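Local coordinates for 450aa long hypothetical fmu protein (Pyrococcus horikoshii, PDB 2YXL) that binds the S-adenosylmethionine analogue sinefungin and, as an RsmB/NOP-family homologue, probably methylates RNA cytosines at carbon 5, at residues Lys360-Leu372 against Phe393-Leu405. Sequence-based numbering, arbitrary orientation.
Sequences KINEMSQLQRELL and FKEENEKNIRWFL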
# COMPACT_ATOMS: atom_id res chain seq x y z
N LYS A 360 -12.31 4.95 -11.61
CA LYS A 360 -13.06 5.45 -10.45
C LYS A 360 -12.38 6.46 -9.50
O LYS A 360 -12.47 6.33 -8.28
CB LYS A 360 -13.51 4.23 -9.62
CG LYS A 360 -12.36 3.28 -9.23
CD LYS A 360 -12.43 2.87 -7.76
CE LYS A 360 -11.09 2.33 -7.28
NZ LYS A 360 -11.06 2.12 -5.80
N ILE A 361 -11.72 7.49 -10.05
CA ILE A 361 -11.24 8.60 -9.22
C ILE A 361 -12.44 9.41 -8.69
O ILE A 361 -12.48 9.77 -7.51
CB ILE A 361 -10.26 9.53 -9.98
CG1 ILE A 361 -8.93 8.80 -10.24
CG2 ILE A 361 -10.01 10.82 -9.20
CD1 ILE A 361 -8.05 9.47 -11.29
N ASN A 362 -13.40 9.67 -9.57
CA ASN A 362 -14.59 10.45 -9.21
C ASN A 362 -15.55 9.68 -8.30
O ASN A 362 -16.24 10.28 -7.47
CB ASN A 362 -15.31 10.93 -10.48
CG ASN A 362 -14.44 11.83 -11.35
OD1 ASN A 362 -14.64 11.92 -12.56
ND2 ASN A 362 -13.46 12.50 -10.73
N GLU A 363 -15.58 8.36 -8.47
CA GLU A 363 -16.36 7.46 -7.62
C GLU A 363 -15.88 7.51 -6.17
O GLU A 363 -16.69 7.56 -5.25
CB GLU A 363 -16.27 6.04 -8.17
CG GLU A 363 -17.32 5.07 -7.63
CD GLU A 363 -17.24 3.71 -8.30
OE1 GLU A 363 -18.22 3.31 -8.96
OE2 GLU A 363 -16.19 3.03 -8.17
N MET A 364 -14.56 7.49 -5.99
CA MET A 364 -13.94 7.64 -4.67
C MET A 364 -14.16 9.05 -4.13
O MET A 364 -14.40 9.24 -2.93
CB MET A 364 -12.44 7.32 -4.72
CG MET A 364 -12.09 5.84 -4.64
SD MET A 364 -12.34 5.13 -3.00
CE MET A 364 -13.93 4.32 -3.21
N SER A 365 -14.07 10.04 -5.02
CA SER A 365 -14.26 11.45 -4.66
C SER A 365 -15.64 11.73 -4.05
O SER A 365 -15.74 12.49 -3.09
CB SER A 365 -14.02 12.35 -5.88
OG SER A 365 -14.01 13.72 -5.51
N GLN A 366 -16.68 11.11 -4.61
CA GLN A 366 -18.05 11.26 -4.09
C GLN A 366 -18.21 10.61 -2.72
O GLN A 366 -18.88 11.16 -1.84
CB GLN A 366 -19.09 10.71 -5.08
CG GLN A 366 -20.54 11.08 -4.75
CD GLN A 366 -21.57 10.50 -5.72
OE1 GLN A 366 -22.39 11.23 -6.28
NE2 GLN A 366 -21.53 9.19 -5.92
N LEU A 367 -17.60 9.43 -2.53
CA LEU A 367 -17.65 8.72 -1.25
C LEU A 367 -16.95 9.51 -0.14
O LEU A 367 -17.42 9.53 1.00
CB LEU A 367 -17.07 7.31 -1.36
CG LEU A 367 -17.03 6.43 -0.10
CD1 LEU A 367 -18.42 6.20 0.50
CD2 LEU A 367 -16.35 5.10 -0.38
N GLN A 368 -15.84 10.15 -0.48
CA GLN A 368 -15.10 10.99 0.46
C GLN A 368 -15.93 12.19 0.92
O GLN A 368 -15.92 12.54 2.10
CB GLN A 368 -13.77 11.44 -0.15
CG GLN A 368 -12.76 10.30 -0.34
CD GLN A 368 -11.81 10.51 -1.51
OE1 GLN A 368 -11.71 11.61 -2.06
NE2 GLN A 368 -11.10 9.46 -1.89
N ARG A 369 -16.66 12.79 -0.02
CA ARG A 369 -17.52 13.94 0.28
C ARG A 369 -18.65 13.61 1.25
O ARG A 369 -18.96 14.40 2.14
CB ARG A 369 -18.08 14.57 -1.00
CG ARG A 369 -17.04 15.29 -1.85
CD ARG A 369 -17.71 16.05 -2.98
NE ARG A 369 -16.80 16.33 -4.09
CZ ARG A 369 -17.14 16.97 -5.21
NH1 ARG A 369 -16.23 17.16 -6.16
NH2 ARG A 369 -18.37 17.42 -5.38
N GLU A 370 -19.27 12.44 1.08
CA GLU A 370 -20.38 12.03 1.95
C GLU A 370 -19.91 11.50 3.31
O GLU A 370 -20.65 11.55 4.29
CB GLU A 370 -21.36 11.07 1.25
CG GLU A 370 -20.78 9.73 0.82
CD GLU A 370 -21.65 9.00 -0.20
OE1 GLU A 370 -22.35 9.68 -0.98
OE2 GLU A 370 -21.63 7.75 -0.21
N LEU A 371 -18.67 11.02 3.36
CA LEU A 371 -18.03 10.72 4.64
C LEU A 371 -17.62 12.02 5.33
O LEU A 371 -17.73 12.16 6.55
CB LEU A 371 -16.82 9.79 4.46
CG LEU A 371 -17.07 8.35 4.00
CD1 LEU A 371 -15.75 7.68 3.65
CD2 LEU A 371 -17.83 7.54 5.03
N LEU A 372 -17.18 12.98 4.51
CA LEU A 372 -16.77 14.31 4.97
C LEU A 372 -17.94 15.08 5.59
O LEU A 372 -17.77 15.75 6.61
CB LEU A 372 -16.16 15.09 3.81
CG LEU A 372 -15.04 16.12 4.01
CD1 LEU A 372 -14.02 15.68 5.05
CD2 LEU A 372 -14.37 16.39 2.66
N PHE A 393 -4.02 12.71 -6.30
CA PHE A 393 -4.95 13.41 -7.18
C PHE A 393 -5.66 14.56 -6.48
O PHE A 393 -6.13 14.42 -5.35
CB PHE A 393 -6.00 12.44 -7.75
CG PHE A 393 -5.41 11.31 -8.55
CD1 PHE A 393 -5.76 9.99 -8.28
CD2 PHE A 393 -4.51 11.56 -9.59
CE1 PHE A 393 -5.23 8.93 -9.02
CE2 PHE A 393 -3.97 10.51 -10.33
CZ PHE A 393 -4.34 9.19 -10.05
N LYS A 394 -5.72 15.70 -7.16
CA LYS A 394 -6.41 16.88 -6.65
C LYS A 394 -7.89 16.62 -6.41
O LYS A 394 -8.47 17.16 -5.46
CB LYS A 394 -6.23 18.08 -7.59
CG LYS A 394 -4.83 18.67 -7.59
CD LYS A 394 -4.63 19.64 -8.74
CE LYS A 394 -3.18 20.08 -8.85
NZ LYS A 394 -2.93 20.88 -10.08
N GLU A 395 -8.50 15.79 -7.26
CA GLU A 395 -9.92 15.44 -7.17
C GLU A 395 -10.33 14.84 -5.82
O GLU A 395 -11.45 15.06 -5.36
CB GLU A 395 -10.31 14.47 -8.29
CG GLU A 395 -10.85 15.14 -9.55
CD GLU A 395 -9.80 15.93 -10.32
OE1 GLU A 395 -10.19 16.82 -11.10
OE2 GLU A 395 -8.58 15.66 -10.16
N GLU A 396 -9.42 14.09 -5.21
CA GLU A 396 -9.68 13.45 -3.92
C GLU A 396 -9.24 14.33 -2.75
O GLU A 396 -9.61 14.07 -1.60
CB GLU A 396 -8.95 12.12 -3.85
CG GLU A 396 -9.59 11.02 -4.67
CD GLU A 396 -8.67 9.83 -4.82
OE1 GLU A 396 -8.77 8.90 -4.00
OE2 GLU A 396 -7.84 9.83 -5.76
N ASN A 397 -8.47 15.37 -3.06
CA ASN A 397 -7.79 16.16 -2.05
C ASN A 397 -8.24 17.62 -1.99
O ASN A 397 -9.23 17.94 -1.32
CB ASN A 397 -6.28 16.06 -2.23
CG ASN A 397 -5.76 14.63 -2.08
OD1 ASN A 397 -4.81 14.24 -2.75
ND2 ASN A 397 -6.39 13.86 -1.20
N GLU A 398 -7.52 18.50 -2.70
CA GLU A 398 -7.79 19.95 -2.67
C GLU A 398 -9.19 20.31 -3.15
O GLU A 398 -9.82 21.23 -2.63
CB GLU A 398 -6.73 20.71 -3.48
CG GLU A 398 -5.36 20.83 -2.80
CD GLU A 398 -4.43 19.66 -3.09
OE1 GLU A 398 -3.24 19.75 -2.73
OE2 GLU A 398 -4.87 18.65 -3.67
N LYS A 399 -9.67 19.56 -4.15
CA LYS A 399 -11.02 19.73 -4.69
C LYS A 399 -12.09 19.41 -3.63
O LYS A 399 -13.06 20.15 -3.49
CB LYS A 399 -11.20 18.85 -5.92
CG LYS A 399 -12.57 18.91 -6.58
CD LYS A 399 -12.68 17.81 -7.62
CE LYS A 399 -13.87 18.00 -8.53
NZ LYS A 399 -13.77 17.11 -9.73
N ASN A 400 -11.89 18.32 -2.90
CA ASN A 400 -12.81 17.90 -1.85
C ASN A 400 -12.84 18.83 -0.63
O ASN A 400 -13.84 18.88 0.09
CB ASN A 400 -12.51 16.47 -1.40
CG ASN A 400 -13.15 15.42 -2.30
OD1 ASN A 400 -13.93 15.75 -3.21
ND2 ASN A 400 -12.84 14.16 -2.05
N ILE A 401 -11.75 19.55 -0.40
CA ILE A 401 -11.66 20.50 0.71
C ILE A 401 -12.28 21.85 0.34
O ILE A 401 -12.99 22.45 1.15
CB ILE A 401 -10.21 20.65 1.25
CG1 ILE A 401 -9.68 19.30 1.75
CG2 ILE A 401 -10.11 21.71 2.35
CD1 ILE A 401 -10.59 18.58 2.76
N ARG A 402 -12.02 22.32 -0.88
CA ARG A 402 -12.64 23.54 -1.40
C ARG A 402 -14.16 23.43 -1.40
O ARG A 402 -14.85 24.40 -1.09
CB ARG A 402 -12.13 23.86 -2.81
CG ARG A 402 -10.77 24.53 -2.85
CD ARG A 402 -10.50 25.14 -4.22
NE ARG A 402 -9.09 25.48 -4.40
CZ ARG A 402 -8.17 24.63 -4.87
NH1 ARG A 402 -6.91 25.03 -4.99
NH2 ARG A 402 -8.51 23.40 -5.21
N TRP A 403 -14.66 22.25 -1.74
CA TRP A 403 -16.09 21.95 -1.66
C TRP A 403 -16.58 22.01 -0.22
O TRP A 403 -17.63 22.59 0.06
CB TRP A 403 -16.39 20.57 -2.26
CG TRP A 403 -17.80 20.11 -2.02
CD1 TRP A 403 -18.91 20.43 -2.76
CD2 TRP A 403 -18.26 19.26 -0.96
NE1 TRP A 403 -20.02 19.83 -2.23
CE2 TRP A 403 -19.66 19.11 -1.12
CE3 TRP A 403 -17.63 18.62 0.12
CZ2 TRP A 403 -20.44 18.34 -0.25
CZ3 TRP A 403 -18.40 17.85 0.99
CH2 TRP A 403 -19.79 17.72 0.80
N PHE A 404 -15.81 21.41 0.69
CA PHE A 404 -16.15 21.35 2.11
C PHE A 404 -16.23 22.75 2.73
O PHE A 404 -17.13 23.02 3.53
CB PHE A 404 -15.15 20.48 2.87
CG PHE A 404 -15.54 20.19 4.29
CD1 PHE A 404 -15.01 20.94 5.33
CD2 PHE A 404 -16.43 19.17 4.58
CE1 PHE A 404 -15.37 20.67 6.65
CE2 PHE A 404 -16.80 18.89 5.90
CZ PHE A 404 -16.27 19.65 6.93
N LEU A 405 -15.30 23.62 2.36
CA LEU A 405 -15.27 25.00 2.85
C LEU A 405 -16.36 25.87 2.23
O LEU A 405 -16.68 26.93 2.76
CB LEU A 405 -13.89 25.63 2.62
CG LEU A 405 -12.84 25.54 3.73
CD1 LEU A 405 -12.45 24.10 4.05
CD2 LEU A 405 -11.60 26.35 3.36
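Two helices of the Rossmann-like methyltransferase domain, 361-376 and 398-407, pack together, their 361-372 and 398-405 portions running at 36°, and Arg369 of the first lies over one face of the Trp403 indole of the second. Its CD sits over the six-membered ring, 4.0 Å from the centroid, in a CH-pi contact, and CZ follows over the five-membered ring as a cation-pi pair. With CG anti to the carbonyl carbon (chi1 -70°) and an extended chain beyond, NE donates to Asn400 OD1 at 3.1 Å; OD1 lies near the guanidinium plane, and NE comes in tilted 32° from the carbonyl plane. One turn earlier, Ser365 OG donates to Glu395 O (2.9 Å) from above the carbonyl plane.

These helices flank strand 383-389 in sequence, giving the helix-strand-helix order of a class I methyltransferase; the other side of helix 361-376 meets sinefungin through Leu367 and Leu371. Gln368 NE2 bonds to the anti lone pair of Glu396 OE1 (3.2 Å), amide and carboxylate nearly coplanar, and also to Pro339 O, while Glu396 OE2 bonds to Thr341 and to Ser391, which follows the predicted nucleophile Cys390. At the ends, Ile361 CD1 sits over one Phe393 face, offset toward the rim, in a CH-pi contact, and Leu372 CG packs against Phe404 CD2.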